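Local coordinates for toxin-like protein (Paenibacillus larvae subsp. larvae BRL-230010, PDB 5DZQ) that probably transfers ADP-ribose from NAD+ to a target protein, as a C3-like mono-ADP-ribosyltransferase toxin of a honeybee pathogen, at residues B[34-38]-B[39-43]; B[42-45]-B[46-50]. One frame throughout, in Å; residues are numbered along the deposited sequence.

Contact 1 (B[34-38]-B[39-43]); sequences KKLRA and NEKEL
E40 reaches back from the first turn of helix 38-49 to the backbone of R37, the N-cap residue: E40 OE1 accepts R37 N at 2.9 Å with a nearly straight N-H...O angle of 172°. The carboxylate is met on its anti side, a little out of its plane. CG of E40 stands anti to its own carbonyl carbon (chi1 -78°) and the chain is extended beyond it, which carries the oxygen back along the helix to the amide. L36 lies obliquely against this carboxylate and the K41 stem: its CD2 branch approaches E40 OE1 at 3.7 Å, while L36 CB meets K41 CG at 3.7 Å. The extended K41 chain brings CE to within 3.5 Å of the carbonyl oxygen L36 O. The R37 chain bends at chi3 (56°), which presents NE to the amide oxygen of N39. That bond, R37 NE to N39 OD1, is 3.3 Å long; the oxygen sits at the edge of the guanidinium, near its plane, although the two flat groups are steeply turned against each other. The guanidinium is almost perpendicular to the E40 carboxylate and makes no bond to it. The main chain completes the helix start: K41 N donates to R37 O at 3.1 Å and E42 N to A38 O at 3.2 Å. The bond from R37 N to the E40 side chain is one half of a capping box; E40 N in turn makes only a weak bond to R37 O. E40 OE1 also forms a salt bridge with K84, just past helix 69-83. L36 rests on A81 and N39 on K77 of that helix, so the turn between helices 29-35 and 38-49 packs against its C-terminal half.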
ATOM      1  N   LYS B  34       3.803 -26.166   7.058  1.00 50.55           N
ATOM      2  CA  LYS B  34       3.867 -27.621   6.917  1.00 56.53           C
ATOM      3  C   LYS B  34       2.516 -28.209   6.526  1.00 55.54           C
ATOM      4  O   LYS B  34       2.445 -29.288   5.938  1.00 55.60           O
ATOM      5  CB  LYS B  34       4.365 -28.273   8.210  1.00 67.45           C
ATOM      6  CG  LYS B  34       5.822 -27.975   8.532  1.00 73.10           C
ATOM      7  CD  LYS B  34       6.295 -28.741   9.765  1.00 77.58           C
ATOM      8  CE  LYS B  34       7.379 -27.974  10.527  1.00 77.40           C
ATOM      9  NZ  LYS B  34       8.617 -27.779   9.725  1.00 77.89           N
ATOM     10  N   LYS B  35       1.443 -27.491   6.840  1.00 55.51           N
ATOM     11  CA  LYS B  35       0.098 -27.951   6.510  1.00 50.54           C
ATOM     12  C   LYS B  35      -0.316 -27.582   5.092  1.00 46.07           C
ATOM     13  O   LYS B  35      -1.298 -28.108   4.577  1.00 49.64           O
ATOM     14  CB  LYS B  35      -0.922 -27.378   7.501  1.00 58.57           C
ATOM     15  CG  LYS B  35      -0.923 -28.042   8.878  1.00 66.69           C
ATOM     16  CD  LYS B  35      -2.203 -27.710   9.640  1.00 71.56           C
ATOM     17  CE  LYS B  35      -2.357 -28.556  10.899  1.00 81.55           C
ATOM     18  NZ  LYS B  35      -1.539 -28.063  12.049  1.00 86.96           N
ATOM     19  N   LEU B  36       0.410 -26.665   4.461  1.00 42.20           N
ATOM     20  CA  LEU B  36      -0.004 -26.178   3.149  1.00 39.69           C
ATOM     21  C   LEU B  36       0.549 -27.006   1.995  1.00 43.30           C
ATOM     22  O   LEU B  36       1.658 -27.542   2.059  1.00 46.81           O
ATOM     23  CB  LEU B  36       0.416 -24.723   2.966  1.00 39.27           C
ATOM     24  CG  LEU B  36      -0.198 -23.714   3.933  1.00 41.96           C
ATOM     25  CD1 LEU B  36       0.343 -22.319   3.642  1.00 36.61           C
ATOM     26  CD2 LEU B  36      -1.716 -23.744   3.824  1.00 44.29           C
ATOM     27  N   ARG B  37      -0.247 -27.105   0.940  1.00 42.20           N
ATOM     28  CA  ARG B  37       0.213 -27.651  -0.326  1.00 44.54           C
ATOM     29  C   ARG B  37       1.154 -26.647  -0.989  1.00 45.31           C
ATOM     30  O   ARG B  37       1.153 -25.470  -0.633  1.00 39.20           O
ATOM     31  CB  ARG B  37      -0.975 -27.960  -1.233  1.00 43.09           C
ATOM     32  CG  ARG B  37      -1.908 -29.029  -0.672  1.00 53.05           C
ATOM     33  CD  ARG B  37      -3.261 -28.992  -1.373  1.00 63.32           C
ATOM     34  NE  ARG B  37      -3.140 -29.142  -2.822  1.00 71.46           N
ATOM     35  CZ  ARG B  37      -3.211 -30.305  -3.466  1.00 74.78           C
ATOM     36  NH1 ARG B  37      -3.404 -31.429  -2.790  1.00 76.17           N
ATOM     37  NH2 ARG B  37      -3.092 -30.345  -4.786  1.00 72.88           N
ATOM     38  N   ALA B  38       1.946 -27.104  -1.950  1.00 51.71           N
ATOM     39  CA  ALA B  38       2.889 -26.216  -2.625  1.00 50.64           C
ATOM     40  C   ALA B  38       2.180 -25.037  -3.300  1.00 46.03           C
ATOM     41  O   ALA B  38       2.680 -23.913  -3.269  1.00 41.10           O
ATOM     42  CB  ALA B  38       3.713 -26.994  -3.643  1.00 51.09           C
ATOM     43  N   ASN B  39       1.016 -25.289  -3.896  1.00 41.91           N
ATOM     44  CA  ASN B  39       0.297 -24.240  -4.620  1.00 44.21           C
ATOM     45  C   ASN B  39      -0.331 -23.233  -3.662  1.00 45.12           C
ATOM     46  O   ASN B  39      -0.496 -22.064  -4.008  1.00 36.52           O
ATOM     47  CB  ASN B  39      -0.781 -24.835  -5.533  1.00 45.20           C
ATOM     48  CG  ASN B  39      -1.980 -25.372  -4.756  1.00 52.01           C
ATOM     49  OD1 ASN B  39      -1.900 -26.425  -4.123  1.00 48.41           O
ATOM     50  ND2 ASN B  39      -3.097 -24.653  -4.811  1.00 45.04           N
ATOM     51  N   GLU B  40      -0.666 -23.693  -2.460  1.00 42.74           N
ATOM     52  CA  GLU B  40      -1.249 -22.844  -1.424  1.00 38.00           C
ATOM     53  C   GLU B  40      -0.215 -21.876  -0.875  1.00 35.34           C
ATOM     54  O   GLU B  40      -0.523 -20.698  -0.638  1.00 34.35           O
ATOM     55  CB  GLU B  40      -1.839 -23.700  -0.286  1.00 38.79           C
ATOM     56  CG  GLU B  40      -3.199 -24.326  -0.618  1.00 36.11           C
ATOM     57  CD  GLU B  40      -3.711 -25.280   0.458  1.00 41.07           C
ATOM     58  OE1 GLU B  40      -2.891 -25.952   1.121  1.00 43.28           O
ATOM     59  OE2 GLU B  40      -4.943 -25.373   0.629  1.00 46.04           O
ATOM     60  N   LYS B  41       1.011 -22.358  -0.683  1.00 35.22           N
ATOM     61  CA  LYS B  41       2.097 -21.487  -0.227  1.00 38.67           C
ATOM     62  C   LYS B  41       2.378 -20.392  -1.252  1.00 37.97           C
ATOM     63  O   LYS B  41       2.584 -19.240  -0.889  1.00 36.55           O
ATOM     64  CB  LYS B  41       3.392 -22.268   0.023  1.00 37.71           C
ATOM     65  CG  LYS B  41       3.310 -23.403   1.036  1.00 48.31           C
ATOM     66  CD  LYS B  41       4.637 -24.172   1.072  1.00 51.98           C
ATOM     67  CE  LYS B  41       4.517 -25.499   1.812  1.00 65.13           C
ATOM     68  NZ  LYS B  41       5.836 -26.196   1.944  1.00 72.45           N
ATOM     69  N   GLU B  42       2.427 -20.777  -2.527  1.00 35.98           N
ATOM     70  CA  GLU B  42       2.646 -19.830  -3.615  1.00 34.21           C
ATOM     71  C   GLU B  42       1.560 -18.767  -3.625  1.00 35.70           C
ATOM     72  O   GLU B  42       1.829 -17.566  -3.772  1.00 32.65           O
ATOM     73  CB  GLU B  42       2.670 -20.551  -4.968  1.00 39.24           C
ATOM     74  CG  GLU B  42       3.924 -21.377  -5.213  1.00 46.32           C
ATOM     75  CD  GLU B  42       3.828 -22.221  -6.472  1.00 54.00           C
ATOM     76  OE1 GLU B  42       2.727 -22.290  -7.067  1.00 55.27           O
ATOM     77  OE2 GLU B  42       4.851 -22.824  -6.858  1.00 54.18           O
ATOM     78  N   LEU B  43       0.325 -19.221  -3.471  1.00 31.47           N
ATOM     79  CA  LEU B  43      -0.818 -18.330  -3.508  1.00 34.34           C
ATOM     80  C   LEU B  43      -0.818 -17.354  -2.338  1.00 31.74           C
ATOM     81  O   LEU B  43      -1.148 -16.170  -2.511  1.00 31.80           O
ATOM     82  CB  LEU B  43      -2.116 -19.142  -3.516  1.00 36.95           C
ATOM     83  CG  LEU B  43      -3.375 -18.361  -3.849  1.00 43.62           C
ATOM     84  CD1 LEU B  43      -3.255 -17.675  -5.215  1.00 44.85           C
ATOM     85  CD2 LEU B  43      -4.556 -19.310  -3.835  1.00 46.32           C
TER

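Contact 2 (B[42-45]-B[46-50])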
ATOM      1  N   GLU B  42       2.427 -20.777  -2.527  1.00 35.98           N
ATOM      2  CA  GLU B  42       2.646 -19.830  -3.615  1.00 34.21           C
ATOM      3  C   GLU B  42       1.560 -18.767  -3.625  1.00 35.70           C
ATOM      4  O   GLU B  42       1.829 -17.566  -3.772  1.00 32.65           O
ATOM      5  CB  GLU B  42       2.670 -20.551  -4.968  1.00 39.24           C
ATOM      6  CG  GLU B  42       3.924 -21.377  -5.213  1.00 46.32           C
ATOM      7  CD  GLU B  42       3.828 -22.221  -6.472  1.00 54.00           C
ATOM      8  OE1 GLU B  42       2.727 -22.290  -7.067  1.00 55.27           O
ATOM      9  OE2 GLU B  42       4.851 -22.824  -6.858  1.00 54.18           O
ATOM     10  N   LEU B  43       0.325 -19.221  -3.471  1.00 31.47           N
ATOM     11  CA  LEU B  43      -0.818 -18.330  -3.508  1.00 34.34           C
ATOM     12  C   LEU B  43      -0.818 -17.354  -2.338  1.00 31.74           C
ATOM     13  O   LEU B  43      -1.148 -16.170  -2.511  1.00 31.80           O
ATOM     14  CB  LEU B  43      -2.116 -19.142  -3.516  1.00 36.95           C
ATOM     15  CG  LEU B  43      -3.375 -18.361  -3.849  1.00 43.62           C
ATOM     16  CD1 LEU B  43      -3.255 -17.675  -5.215  1.00 44.85           C
ATOM     17  CD2 LEU B  43      -4.556 -19.310  -3.835  1.00 46.32           C
ATOM     18  N   VAL B  44      -0.480 -17.840  -1.146  1.00 30.38           N
ATOM     19  CA  VAL B  44      -0.413 -16.953   0.019  1.00 28.24           C
ATOM     20  C   VAL B  44       0.634 -15.864  -0.211  1.00 32.76           C
ATOM     21  O   VAL B  44       0.387 -14.682   0.055  1.00 31.69           O
ATOM     22  CB  VAL B  44      -0.099 -17.726   1.317  1.00 29.76           C
ATOM     23  CG1 VAL B  44       0.224 -16.766   2.446  1.00 31.12           C
ATOM     24  CG2 VAL B  44      -1.296 -18.601   1.686  1.00 28.63           C
ATOM     25  N   LYS B  45       1.786 -16.254  -0.744  1.00 29.69           N
ATOM     26  CA  LYS B  45       2.819 -15.273  -1.075  1.00 32.41           C
ATOM     27  C   LYS B  45       2.381 -14.333  -2.194  1.00 36.37           C
ATOM     28  O   LYS B  45       2.708 -13.138  -2.168  1.00 32.76           O
ATOM     29  CB  LYS B  45       4.116 -15.977  -1.462  1.00 37.98           C
ATOM     30  CG  LYS B  45       4.799 -16.659  -0.287  1.00 41.91           C
ATOM     31  CD  LYS B  45       6.240 -16.976  -0.634  1.00 47.03           C
ATOM     32  CE  LYS B  45       6.899 -17.813   0.432  1.00 51.77           C
ATOM     33  NZ  LYS B  45       8.299 -18.139   0.024  1.00 64.39           N
ATOM     34  N   GLU B  46       1.655 -14.869  -3.178  1.00 32.39           N
ATOM     35  CA  GLU B  46       1.112 -14.039  -4.258  1.00 33.42           C
ATOM     36  C   GLU B  46       0.246 -12.924  -3.682  1.00 33.05           C
ATOM     37  O   GLU B  46       0.420 -11.749  -4.033  1.00 30.96           O
ATOM     38  CB  GLU B  46       0.287 -14.859  -5.262  1.00 32.35           C
ATOM     39  CG  GLU B  46      -0.320 -13.989  -6.390  1.00 34.27           C
ATOM     40  CD  GLU B  46      -1.047 -14.793  -7.467  1.00 40.05           C
ATOM     41  OE1 GLU B  46      -2.079 -14.314  -7.978  1.00 37.49           O
ATOM     42  OE2 GLU B  46      -0.579 -15.896  -7.812  1.00 47.42           O
ATOM     43  N   TYR B  47      -0.677 -13.303  -2.802  1.00 25.17           N
ATOM     44  CA  TYR B  47      -1.551 -12.355  -2.113  1.00 30.63           C
ATOM     45  C   TYR B  47      -0.750 -11.315  -1.338  1.00 30.98           C
ATOM     46  O   TYR B  47      -0.979 -10.111  -1.491  1.00 31.99           O
ATOM     47  CB  TYR B  47      -2.536 -13.045  -1.126  1.00 32.85           C
ATOM     48  CG  TYR B  47      -3.151 -11.992  -0.213  1.00 28.52           C
ATOM     49  CD1 TYR B  47      -4.211 -11.203  -0.646  1.00 32.59           C
ATOM     50  CD2 TYR B  47      -2.600 -11.713   1.038  1.00 31.63           C
ATOM     51  CE1 TYR B  47      -4.733 -10.189   0.171  1.00 26.82           C
ATOM     52  CE2 TYR B  47      -3.098 -10.707   1.836  1.00 34.05           C
ATOM     53  CZ  TYR B  47      -4.163  -9.943   1.394  1.00 31.20           C
ATOM     54  OH  TYR B  47      -4.658  -8.944   2.204  1.00 36.45           O
ATOM     55  N   THR B  48       0.168 -11.766  -0.488  1.00 29.89           N
ATOM     56  CA  THR B  48       0.822 -10.827   0.428  1.00 31.36           C
ATOM     57  C   THR B  48       1.608  -9.780  -0.364  1.00 31.49           C
ATOM     58  O   THR B  48       1.712  -8.629   0.057  1.00 28.03           O
ATOM     59  CB  THR B  48       1.756 -11.535   1.440  1.00 33.24           C
ATOM     60  OG1 THR B  48       2.750 -12.271   0.738  1.00 37.54           O
ATOM     61  CG2 THR B  48       0.963 -12.500   2.337  1.00 33.46           C
ATOM     62  N   ALA B  49       2.121 -10.163  -1.531  1.00 27.74           N
ATOM     63  CA  ALA B  49       2.907  -9.232  -2.358  1.00 29.44           C
ATOM     64  C   ALA B  49       2.044  -8.402  -3.325  1.00 29.89           C
ATOM     65  O   ALA B  49       2.522  -7.457  -3.942  1.00 30.06           O
ATOM     66  CB  ALA B  49       3.974 -10.004  -3.152  1.00 28.91           C
ATOM     67  N   ASN B  50       0.777  -8.773  -3.472  1.00 27.74           N
ATOM     68  CA  ASN B  50      -0.094  -8.140  -4.460  1.00 27.66           C
ATOM     69  C   ASN B  50      -1.483  -7.982  -3.834  1.00 27.60           C
ATOM     70  O   ASN B  50      -2.495  -8.316  -4.443  1.00 30.61           O
ATOM     71  CB  ASN B  50      -0.139  -8.982  -5.757  1.00 26.22           C
ATOM     72  CG  ASN B  50      -0.737  -8.240  -6.941  1.00 29.70           C
ATOM     73  OD1 ASN B  50      -0.595  -7.028  -7.057  1.00 33.05           O
ATOM     74  ND2 ASN B  50      -1.383  -8.980  -7.861  1.00 28.56           N
TER
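T48 turns its hydroxyl back onto the preceding turn of helix 38-49, with OG1 3.0 Å from K45 O. V44 O is also near, at 3.4 Å from T48 OG1, and which carbonyl takes the hydroxyl proton is not settled. The torsion behind this (chi1 58°) places OG1 between the backbone N and the carbonyl carbon and leaves CG2 beside the backbone N, 3.2 Å from V44 O. Backbone bonds form the regular i to i+4 ladder: E46 N to E42 O at 2.8 Å, Y47 N to L43 O at 2.9 Å, T48 N to V44 O at 3.0 Å and A49 N to K45 O at 3.1 Å. Contact between side chains is sparse. The E46 chain, extended with CG anti to the backbone N (chi1 179°), crosses L43 obliquely, and its carboxylate oxygen OE2 loosely approaches the methyl L43 CD1 at 4.1 Å. Its other oxygen, OE1, forms a salt bridge with K74 of helix 69-83. The Y47 ring meets Y138 edge-to-face and its hydroxyl is hydrogen-bonded to N55 and S140, while N50 OD1 accepts T99 N of the second subunit. Backbone bonds thus hold this turn together, whereas the polar ends of E46, Y47 and N50 tie the helix end to the fold and to the second subunit.

Overall arrangement
Both contacts belong to helix 38-49 and share E42 and L43, their centres about 11 Å apart. Contact 1 is the surface end, about 22 Å from the chain centre, where a mostly exposed turn enters the helix; contact 2, about 16 Å from that centre, is partly buried and runs to the helix C-terminus. In contact 1 a carboxylate caps the helix start beside an amide–guanidinium bond, whereas contact 2 relies on main-chain bonds while its buried side chains pack against other parts of the fold. Both pack on helix 69-83, contact 2 with a salt bridge to K74 within it, contact 1 with one to K84 just past its end. Contact 2 also reaches strand 167-170 and more of the second subunit.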